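Local coordinates for protein cyclodipeptide synthase, BtCDPS (Bacillus thermoamylovorans, PDB 6ZTU) that probably joins two aminoacyl groups, normally supplied by aminoacyl-tRNAs, into a cyclic dipeptide, at residues Y11-S16 with Y225-Q230; N25-L30 with Y193-L198; K57-L62 with N104-D109. One frame throughout, in Å; residues are numbered along the deposited sequence.

Interaction 1: residues Y11-S16 with Y225-Q230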
loop_
_atom_site.group_PDB
_atom_site.type_symbol
_atom_site.label_atom_id
_atom_site.label_comp_id
_atom_site.label_asym_id
_atom_site.label_seq_id
_atom_site.Cartn_x
_atom_site.Cartn_y
_atom_site.Cartn_z
ATOM N N TYR A 11 10.248 0.806 -14.774
ATOM C CA TYR A 11 9.861 -0.365 -15.538
ATOM C C TYR A 11 8.820 -1.121 -14.725
ATOM O O TYR A 11 8.993 -1.320 -13.522
ATOM C CB TYR A 11 11.062 -1.266 -15.846
ATOM C CG TYR A 11 10.689 -2.395 -16.778
ATOM C CD1 TYR A 11 10.197 -3.598 -16.280
ATOM C CD2 TYR A 11 10.792 -2.250 -18.157
ATOM C CE1 TYR A 11 9.833 -4.634 -17.123
ATOM C CE2 TYR A 11 10.427 -3.279 -19.010
ATOM C CZ TYR A 11 9.939 -4.465 -18.487
ATOM O OH TYR A 11 9.572 -5.498 -19.320
ATOM N N VAL A 12 7.746 -1.539 -15.382
ATOM C CA VAL A 12 6.563 -2.059 -14.705
ATOM C C VAL A 12 6.536 -3.577 -14.813
ATOM O O VAL A 12 6.692 -4.131 -15.910
ATOM C CB VAL A 12 5.288 -1.438 -15.304
ATOM C CG1 VAL A 12 4.048 -2.151 -14.788
ATOM C CG2 VAL A 12 5.250 0.053 -15.001
ATOM N N VAL A 13 6.338 -4.251 -13.682
ATOM C CA VAL A 13 6.172 -5.706 -13.657
ATOM C C VAL A 13 4.787 -6.040 -13.114
ATOM O O VAL A 13 4.548 -5.880 -11.909
ATOM C CB VAL A 13 7.269 -6.381 -12.819
ATOM C CG1 VAL A 13 7.090 -7.888 -12.870
ATOM C CG2 VAL A 13 8.655 -6.017 -13.363
ATOM N N PRO A 14 3.851 -6.484 -13.946
ATOM C CA PRO A 14 2.489 -6.732 -13.466
ATOM C C PRO A 14 2.400 -8.020 -12.668
ATOM O O PRO A 14 3.138 -8.979 -12.901
ATOM C CB PRO A 14 1.681 -6.841 -14.762
ATOM C CG PRO A 14 2.664 -7.492 -15.703
ATOM C CD PRO A 14 3.986 -6.808 -15.377
ATOM N N LEU A 15 1.463 -8.032 -11.716
ATOM C CA LEU A 15 1.229 -9.231 -10.914
ATOM C C LEU A 15 0.629 -10.354 -11.755
ATOM O O LEU A 15 0.970 -11.527 -11.566
ATOM C CB LEU A 15 0.327 -8.894 -9.724
ATOM C CG LEU A 15 -0.232 -10.056 -8.897
ATOM C CD1 LEU A 15 0.878 -10.806 -8.160
ATOM C CD2 LEU A 15 -1.332 -9.576 -7.939
ATOM N N SER A 16 -0.239 -10.015 -12.701
ATOM C CA SER A 16 -0.875 -11.000 -13.563
ATOM C C SER A 16 -1.123 -10.367 -14.923
ATOM O O SER A 16 -0.914 -9.168 -15.120
ATOM C CB SER A 16 -2.201 -11.478 -12.972
ATOM O OG SER A 16 -3.139 -10.411 -13.022
ATOM N N TYR A 225 -2.251 -4.985 -9.675
ATOM C CA TYR A 225 -1.096 -4.656 -8.850
ATOM C C TYR A 225 0.128 -4.632 -9.743
ATOM O O TYR A 225 0.313 -5.549 -10.548
ATOM C CB TYR A 225 -0.903 -5.696 -7.735
ATOM C CG TYR A 225 0.242 -5.397 -6.780
ATOM C CD1 TYR A 225 0.018 -4.684 -5.606
ATOM C CD2 TYR A 225 1.545 -5.843 -7.045
ATOM C CE1 TYR A 225 1.069 -4.408 -4.720
ATOM C CE2 TYR A 225 2.602 -5.571 -6.156
ATOM C CZ TYR A 225 2.348 -4.866 -4.995
ATOM O OH TYR A 225 3.383 -4.594 -4.106
ATOM N N ILE A 226 0.962 -3.602 -9.617
ATOM C CA ILE A 226 2.191 -3.539 -10.404
ATOM C C ILE A 226 3.378 -3.259 -9.503
ATOM O O ILE A 226 3.285 -2.492 -8.540
ATOM C CB ILE A 226 2.126 -2.490 -11.540
ATOM C CG1 ILE A 226 1.883 -1.074 -10.994
ATOM C CG2 ILE A 226 1.097 -2.901 -12.584
ATOM C CD1 ILE A 226 1.932 -0.019 -12.059
ATOM N N ILE A 227 4.511 -3.866 -9.847
ATOM C CA ILE A 227 5.791 -3.568 -9.226
ATOM C C ILE A 227 6.492 -2.517 -10.070
ATOM O O ILE A 227 6.617 -2.675 -11.290
ATOM C CB ILE A 227 6.665 -4.830 -9.119
ATOM C CG1 ILE A 227 5.982 -5.917 -8.302
ATOM C CG2 ILE A 227 8.035 -4.479 -8.526
ATOM C CD1 ILE A 227 6.620 -7.294 -8.525
ATOM N N LEU A 228 6.944 -1.448 -9.428
ATOM C CA LEU A 228 7.724 -0.411 -10.086
ATOM C C LEU A 228 9.200 -0.674 -9.828
ATOM O O LEU A 228 9.651 -0.638 -8.677
ATOM C CB LEU A 228 7.342 0.973 -9.573
ATOM C CG LEU A 228 5.861 1.320 -9.645
ATOM C CD1 LEU A 228 5.664 2.719 -9.091
ATOM C CD2 LEU A 228 5.374 1.213 -11.080
ATOM N N LYS A 229 9.951 -0.920 -10.896
ATOM C CA LYS A 229 11.394 -1.067 -10.799
ATOM C C LYS A 229 12.071 0.108 -11.490
ATOM O O LYS A 229 11.520 0.697 -12.418
ATOM C CB LYS A 229 11.851 -2.380 -11.439
ATOM C CG LYS A 229 11.239 -3.625 -10.800
ATOM C CD LYS A 229 11.963 -4.894 -11.256
ATOM C CE LYS A 229 13.482 -4.730 -11.162
ATOM N NZ LYS A 229 14.240 -5.984 -11.521
ATOM N N GLN A 230 13.271 0.454 -11.039
ATOM C CA GLN A 230 14.091 1.436 -11.741
ATOM C C GLN A 230 15.323 0.743 -12.303
ATOM O O GLN A 230 15.990 -0.011 -11.586
ATOM C CB GLN A 230 14.489 2.580 -10.821
ATOM C CG GLN A 230 13.278 3.303 -10.270
ATOM C CD GLN A 230 13.645 4.513 -9.435
ATOM O OE1 GLN A 230 14.093 4.383 -8.296
ATOM N NE2 GLN A 230 13.447 5.698 -9.998
#
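Val12 and Ile226 meet at an oblique angle on one face of an antiparallel strand pair, with Val12 CG1 lying 3.8 Å from Ile226 CG2. The first torsion of Ile226 (chi1 60°) sets CG1 between the backbone N and the carbonyl carbon, which leaves CG2 beside the N and turned to the valine. On the same face Val12 and Leu228 run side by side, pointing the same way, and their branches CG2 and CD2 approach to 4.1 Å.

The other face carries Val13 and Ile227, a hydrogen-bonded pair whose CB atoms are 4.1 Å apart. Lys229 crosses Val13 at a slant, and its methylene CD reaches Val13 CG2 at 4.1 Å before the chain bends away. Reciprocal backbone bonds fix this register: Tyr11 with Lys229, and Val13 with Ile227, the latter with Ile227 N to Val13 O at 2.9 Å and nearly straight. Past the strand end, Leu15 N still donates to Tyr225 O (3.0 Å), while Leu15 CD2 packs on Tyr225 CB.

Strand 11-14 is an outermost strand of the sheet, with 196-200 on the far side of 223-229; helices 17-25 and 42-55 cover the face bearing Val12 and Leu228.

Interaction 2: residues N25-L30 with Y193-L198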
loop_
_atom_site.group_PDB
_atom_site.type_symbol
_atom_site.label_atom_id
_atom_site.label_comp_id
_atom_site.label_asym_id
_atom_site.label_seq_id
_atom_site.Cartn_x
_atom_site.Cartn_y
_atom_site.Cartn_z
ATOM N N ASN A 25 -4.270 0.166 -19.913
ATOM C CA ASN A 25 -5.375 1.106 -20.089
ATOM C C ASN A 25 -5.075 2.480 -19.492
ATOM O O ASN A 25 -5.708 3.465 -19.891
ATOM C CB ASN A 25 -6.652 0.545 -19.463
ATOM C CG ASN A 25 -7.214 -0.637 -20.223
ATOM O OD1 ASN A 25 -6.920 -0.834 -21.405
ATOM N ND2 ASN A 25 -8.039 -1.432 -19.550
ATOM N N LYS A 26 -4.146 2.563 -18.531
ATOM C CA LYS A 26 -3.675 3.833 -17.970
ATOM C C LYS A 26 -4.801 4.660 -17.344
ATOM O O LYS A 26 -4.676 5.878 -17.215
ATOM C CB LYS A 26 -2.927 4.661 -19.023
ATOM C CG LYS A 26 -1.636 3.996 -19.534
ATOM C CD LYS A 26 -0.550 3.930 -18.452
ATOM C CE LYS A 26 0.601 3.030 -18.876
ATOM N NZ LYS A 26 1.086 3.362 -20.245
ATOM N N THR A 27 -5.882 4.002 -16.911
ATOM C CA THR A 27 -7.027 4.715 -16.333
ATOM C C THR A 27 -6.665 5.359 -14.997
ATOM O O THR A 27 -6.949 6.543 -14.763
ATOM C CB THR A 27 -8.201 3.748 -16.152
ATOM O OG1 THR A 27 -8.581 3.190 -17.417
ATOM C CG2 THR A 27 -9.413 4.441 -15.519
ATOM N N HIS A 28 -6.040 4.596 -14.103
ATOM C CA HIS A 28 -5.800 5.111 -12.764
ATOM C C HIS A 28 -4.666 4.332 -12.116
ATOM O O HIS A 28 -4.577 3.109 -12.275
ATOM C CB HIS A 28 -7.069 5.014 -11.907
ATOM C CG HIS A 28 -6.895 5.525 -10.517
ATOM N ND1 HIS A 28 -6.514 4.717 -9.468
ATOM C CD2 HIS A 28 -7.044 6.767 -10.001
ATOM C CE1 HIS A 28 -6.442 5.436 -8.364
ATOM N NE2 HIS A 28 -6.754 6.686 -8.661
ATOM N N ILE A 29 -3.811 5.050 -11.394
ATOM C CA ILE A 29 -2.783 4.449 -10.555
ATOM C C ILE A 29 -2.967 4.942 -9.124
ATOM O O ILE A 29 -3.257 6.124 -8.882
ATOM C CB ILE A 29 -1.361 4.746 -11.086
ATOM C CG1 ILE A 29 -0.295 4.041 -10.240
ATOM C CG2 ILE A 29 -1.114 6.251 -11.135
ATOM C CD1 ILE A 29 1.101 4.058 -10.885
ATOM N N LEU A 30 -2.861 4.012 -8.176
ATOM C CA LEU A 30 -2.853 4.314 -6.751
ATOM C C LEU A 30 -1.435 4.072 -6.249
ATOM O O LEU A 30 -0.940 2.942 -6.316
ATOM C CB LEU A 30 -3.859 3.427 -6.004
ATOM C CG LEU A 30 -4.044 3.679 -4.499
ATOM C CD1 LEU A 30 -4.566 5.104 -4.261
ATOM C CD2 LEU A 30 -4.973 2.668 -3.876
ATOM N N TYR A 193 -13.102 4.620 -9.475
ATOM C CA TYR A 193 -12.567 4.581 -10.831
ATOM C C TYR A 193 -12.979 3.289 -11.524
ATOM O O TYR A 193 -13.274 2.280 -10.880
ATOM C CB TYR A 193 -11.038 4.727 -10.821
ATOM C CG TYR A 193 -10.663 6.083 -10.314
ATOM C CD1 TYR A 193 -10.678 7.187 -11.159
ATOM C CD2 TYR A 193 -10.370 6.289 -8.967
ATOM C CE1 TYR A 193 -10.379 8.445 -10.690
ATOM C CE2 TYR A 193 -10.067 7.553 -8.493
ATOM C CZ TYR A 193 -10.072 8.627 -9.362
ATOM O OH TYR A 193 -9.783 9.892 -8.892
ATOM N N LYS A 194 -13.036 3.342 -12.859
ATOM C CA LYS A 194 -13.436 2.172 -13.630
ATOM C C LYS A 194 -12.510 0.996 -13.371
ATOM O O LYS A 194 -12.949 -0.162 -13.352
ATOM C CB LYS A 194 -13.433 2.509 -15.121
ATOM C CG LYS A 194 -14.062 1.433 -15.980
ATOM C CD LYS A 194 -13.221 1.114 -17.207
ATOM C CE LYS A 194 -13.152 2.294 -18.150
ATOM N NZ LYS A 194 -12.743 1.879 -19.531
ATOM N N GLU A 195 -11.222 1.282 -13.196
ATOM C CA GLU A 195 -10.199 0.275 -12.953
ATOM C C GLU A 195 -8.971 0.989 -12.405
ATOM O O GLU A 195 -8.831 2.209 -12.547
ATOM C CB GLU A 195 -9.862 -0.497 -14.241
ATOM C CG GLU A 195 -9.240 0.407 -15.291
ATOM C CD GLU A 195 -9.248 -0.173 -16.691
ATOM O OE1 GLU A 195 -9.322 -1.410 -16.848
ATOM O OE2 GLU A 195 -9.170 0.632 -17.638
ATOM N N SER A 196 -8.067 0.221 -11.781
ATOM C CA SER A 196 -6.898 0.849 -11.172
ATOM C C SER A 196 -5.814 -0.196 -10.954
ATOM O O SER A 196 -6.110 -1.382 -10.830
ATOM C CB SER A 196 -7.249 1.494 -9.826
ATOM O OG SER A 196 -6.100 2.030 -9.192
ATOM N N VAL A 197 -4.564 0.254 -10.910
ATOM C CA VAL A 197 -3.480 -0.573 -10.388
ATOM C C VAL A 197 -2.935 0.108 -9.140
ATOM O O VAL A 197 -2.668 1.313 -9.153
ATOM C CB VAL A 197 -2.345 -0.811 -11.407
ATOM C CG1 VAL A 197 -2.768 -1.821 -12.469
ATOM C CG2 VAL A 197 -1.893 0.483 -12.062
ATOM N N LEU A 198 -2.761 -0.668 -8.070
ATOM C CA LEU A 198 -1.940 -0.230 -6.948
ATOM C C LEU A 198 -0.479 -0.480 -7.300
ATOM O O LEU A 198 -0.142 -1.546 -7.822
ATOM C CB LEU A 198 -2.325 -0.997 -5.683
ATOM C CG LEU A 198 -1.424 -0.859 -4.451
ATOM C CD1 LEU A 198 -1.483 0.580 -3.927
ATOM C CD2 LEU A 198 -1.873 -1.853 -3.377
#
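Glu195 OE2 is gripped by two side chains of segment 25-30. Thr27 OG1 donates to it over 2.6 Å, and OE2 accepts through its anti lone pair, the one pointing away from the other oxygen. Asn25 ND2 adds a weak bond to the same atom, but its better bond goes to Glu195 OE1 (3.0 Å), which it meets on the syn side, 24° out of the carboxylate plane. Both side chains cross that of Glu195 at about a right angle. With Glu195 CG between the backbone N and the carbonyl carbon (chi1 64°), the extended remainder of the chain carries the acid to these donors. Two sound bonds and a weak one on one carboxylate should restrain its rotation and would probably favour the charged form.

His28 is held differently, by its edge and one face. Ser196 OG lies in the ring plane 2.7 Å from His28 ND1, and either atom could supply the proton. Tyr193 forms an offset stack with the imidazole, centroids 4.0 Å apart and planes at 20°, in which His28 CD2 sits above the centre of the phenol ring. The other ring nitrogen, NE2, bonds to Thr60 OG1, so both nitrogens have partners. The carbonyl of Glu195, by contrast, is buried without a polar partner.

Farther along, Val197 N to His28 O (3.2 Å) and Leu30 N to Val197 O (2.9 Å) establish parallel pairing, and Leu198 CD1 packs on Leu30 CG at 4.1 Å.

These are central strands of the sheet: 28-32 lies between 196-200 and 58-63, helix 167-191 packs on His28, Leu30, Ser196 and Leu198, and helix 42-55 covers Ile29.

Interaction 3: residues K57-L62 with N104-D109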
loop_
_atom_site.group_PDB
_atom_site.type_symbol
_atom_site.label_atom_id
_atom_site.label_comp_id
_atom_site.label_asym_id
_atom_site.label_seq_id
_atom_site.Cartn_x
_atom_site.Cartn_y
_atom_site.Cartn_z
ATOM N N LYS A 57 -4.212 8.560 -16.684
ATOM C CA LYS A 57 -5.281 9.555 -16.740
ATOM C C LYS A 57 -5.561 10.148 -15.363
ATOM O O LYS A 57 -5.783 11.358 -15.230
ATOM C CB LYS A 57 -6.548 8.926 -17.317
ATOM C CG LYS A 57 -6.410 8.479 -18.758
ATOM C CD LYS A 57 -7.732 7.942 -19.277
ATOM C CE LYS A 57 -7.528 7.062 -20.502
ATOM N NZ LYS A 57 -8.836 6.636 -21.073
ATOM N N ASN A 58 -5.541 9.313 -14.329
ATOM C CA ASN A 58 -5.869 9.717 -12.972
ATOM C C ASN A 58 -4.838 9.135 -12.023
ATOM O O ASN A 58 -4.429 7.982 -12.189
ATOM C CB ASN A 58 -7.260 9.225 -12.569
ATOM C CG ASN A 58 -8.330 9.677 -13.531
ATOM O OD1 ASN A 58 -8.825 10.796 -13.430
ATOM N ND2 ASN A 58 -8.691 8.810 -14.469
ATOM N N VAL A 59 -4.453 9.929 -11.026
ATOM C CA VAL A 59 -3.421 9.591 -10.055
ATOM C C VAL A 59 -3.966 9.855 -8.657
ATOM O O VAL A 59 -4.484 10.944 -8.384
ATOM C CB VAL A 59 -2.146 10.426 -10.277
ATOM C CG1 VAL A 59 -1.104 10.101 -9.225
ATOM C CG2 VAL A 59 -1.605 10.245 -11.700
ATOM N N THR A 60 -3.818 8.875 -7.769
ATOM C CA THR A 60 -4.162 9.009 -6.360
ATOM C C THR A 60 -2.995 8.486 -5.532
ATOM O O THR A 60 -2.302 7.549 -5.941
ATOM C CB THR A 60 -5.447 8.228 -6.021
ATOM O OG1 THR A 60 -6.512 8.657 -6.879
ATOM C CG2 THR A 60 -5.857 8.435 -4.554
ATOM N N VAL A 61 -2.771 9.105 -4.377
ATOM C CA VAL A 61 -1.732 8.686 -3.434
ATOM C C VAL A 61 -2.410 8.110 -2.195
ATOM O O VAL A 61 -3.301 8.744 -1.618
ATOM C CB VAL A 61 -0.820 9.873 -3.064
ATOM C CG1 VAL A 61 0.129 9.515 -1.934
ATOM C CG2 VAL A 61 -0.050 10.340 -4.288
ATOM N N LEU A 62 -1.979 6.917 -1.774
ATOM C CA LEU A 62 -2.488 6.273 -0.566
ATOM C C LEU A 62 -1.418 6.305 0.518
ATOM O O LEU A 62 -0.318 5.777 0.319
ATOM C CB LEU A 62 -2.890 4.822 -0.839
ATOM C CG LEU A 62 -3.550 4.107 0.350
ATOM C CD1 LEU A 62 -4.957 4.674 0.637
ATOM C CD2 LEU A 62 -3.596 2.595 0.092
ATOM N N ASN A 104 2.687 19.069 -11.188
ATOM C CA ASN A 104 2.186 18.460 -12.412
ATOM C C ASN A 104 0.797 18.941 -12.801
ATOM O O ASN A 104 0.200 18.373 -13.720
ATOM C CB ASN A 104 2.155 16.934 -12.267
ATOM C CG ASN A 104 3.525 16.316 -12.358
ATOM O OD1 ASN A 104 3.972 15.961 -13.446
ATOM N ND2 ASN A 104 4.189 16.147 -11.214
ATOM N N GLY A 105 0.257 19.945 -12.118
ATOM C CA GLY A 105 -1.086 20.399 -12.430
ATOM C C GLY A 105 -2.166 19.392 -12.120
ATOM O O GLY A 105 -3.215 19.401 -12.767
ATOM N N ARG A 106 -1.943 18.532 -11.129
ATOM C CA ARG A 106 -2.844 17.443 -10.780
ATOM C C ARG A 106 -3.648 17.771 -9.529
ATOM O O ARG A 106 -3.176 18.477 -8.634
ATOM C CB ARG A 106 -2.053 16.154 -10.527
ATOM C CG ARG A 106 -1.394 15.558 -11.756
ATOM C CD ARG A 106 -2.376 14.690 -12.485
ATOM N NE ARG A 106 -1.814 14.102 -13.694
ATOM C CZ ARG A 106 -2.438 13.182 -14.418
ATOM N NH1 ARG A 106 -3.641 12.769 -14.051
ATOM N NH2 ARG A 106 -1.875 12.696 -15.513
ATOM N N GLU A 107 -4.856 17.210 -9.454
ATOM C CA GLU A 107 -5.643 17.306 -8.228
ATOM C C GLU A 107 -4.886 16.691 -7.060
ATOM O O GLU A 107 -4.206 15.671 -7.208
ATOM C CB GLU A 107 -6.982 16.590 -8.397
ATOM C CG GLU A 107 -7.802 17.076 -9.568
ATOM C CD GLU A 107 -9.096 17.717 -9.123
ATOM O OE1 GLU A 107 -10.157 17.406 -9.713
ATOM O OE2 GLU A 107 -9.045 18.528 -8.169
ATOM N N ILE A 108 -5.021 17.310 -5.889
ATOM C CA ILE A 108 -4.370 16.821 -4.680
ATOM C C ILE A 108 -5.169 15.650 -4.124
ATOM O O ILE A 108 -5.838 15.767 -3.091
ATOM C CB ILE A 108 -4.212 17.949 -3.648
ATOM C CG1 ILE A 108 -3.631 19.187 -4.332
ATOM C CG2 ILE A 108 -3.283 17.518 -2.518
ATOM C CD1 ILE A 108 -2.287 18.936 -5.006
ATOM N N ASP A 109 -5.089 14.503 -4.799
ATOM C CA ASP A 109 -5.906 13.343 -4.461
ATOM C C ASP A 109 -5.079 12.419 -3.570
ATOM O O ASP A 109 -4.419 11.497 -4.045
ATOM C CB ASP A 109 -6.378 12.644 -5.728
ATOM C CG ASP A 109 -7.735 12.006 -5.564
ATOM O OD1 ASP A 109 -8.646 12.670 -5.013
ATOM O OD2 ASP A 109 -7.891 10.840 -5.980
HETATM O O HOH W 1 -4.209 13.671 -9.093
HETATM O O HOH W 2 -7.399 10.880 -9.372
HETATM O O HOH W 3 -5.177 12.985 -11.474
#
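In Arg106 a bend at chi2 (-85°) swings CD out of line with the preceding carbons, and the extended remainder of the chain ends at Lys57 and Val59; Thr60 has OG1 anti to its carbonyl carbon (chi1 -55°), ready to meet Asp109.

Arg106 NH1 donates to Lys57 O at 2.8 Å. The oxygen lies close to the guanidinium plane, whereas the donor stands above the carbonyl plane, 61° out of it. Val59 CG2 covers one guanidinium face, 4.0 Å above the plane and offset toward the rim. Water 3 sits at the edge of the same group, accepting from Arg106 NH1 (3.0 Å) and from Val59 N. Arg106 NH2 also binds Ser53 O and Phe56 O, so the cation serves three carbonyls. An alanine in place of Arg106 would probably leave all three carbonyls and water 3 without this donor and uncover the methyl of Val59.

At Asp109, Thr60 OG1 donates over 2.7 Å to Asp109 OD2, which accepts through its anti lone pair, and the two side chains slant across one another. The backbone joins in: Val61 N to Asp109 O measures 2.9 Å and is nearly straight. Between these anchors water 1 donates to both Val59 O (2.8 Å) and Glu107 O.

The loop after helix 79-103 is therefore tied to strand 58-63 at Arg106 and again at Asp109, with strand 110-112 following directly. Asp109 OD1 bonds to Tyr111 OH, giving each carboxylate oxygen a hydroxyl partner, which would be expected to favour its ionised form.

Overall arrangement
All three contacts belong to one mixed sheet, ordered 11-14, 223-229, 196-200, 28-32, 58-63, 110-112. Interaction 1 pairs the antiparallel outermost strand with its neighbour, interaction 2 joins two central parallel strands, and interaction 3 ties strand 58-63 to the loop leading into the other outermost strand. Their centres lie about 13 Å (1 and 2), 12 Å (2 and 3) and 19 Å (1 and 3) apart. Along the chain 3 falls within 2 and 2 within 1, so the sheet unites residues more than 200 positions apart. This mainly parallel, helix-flanked sheet is consistent with the Rossmann-like fold of the HUP clan. Leu62 lines the hexanediol pocket, and the Leu198 side chain lies about 4 Å from the ligand.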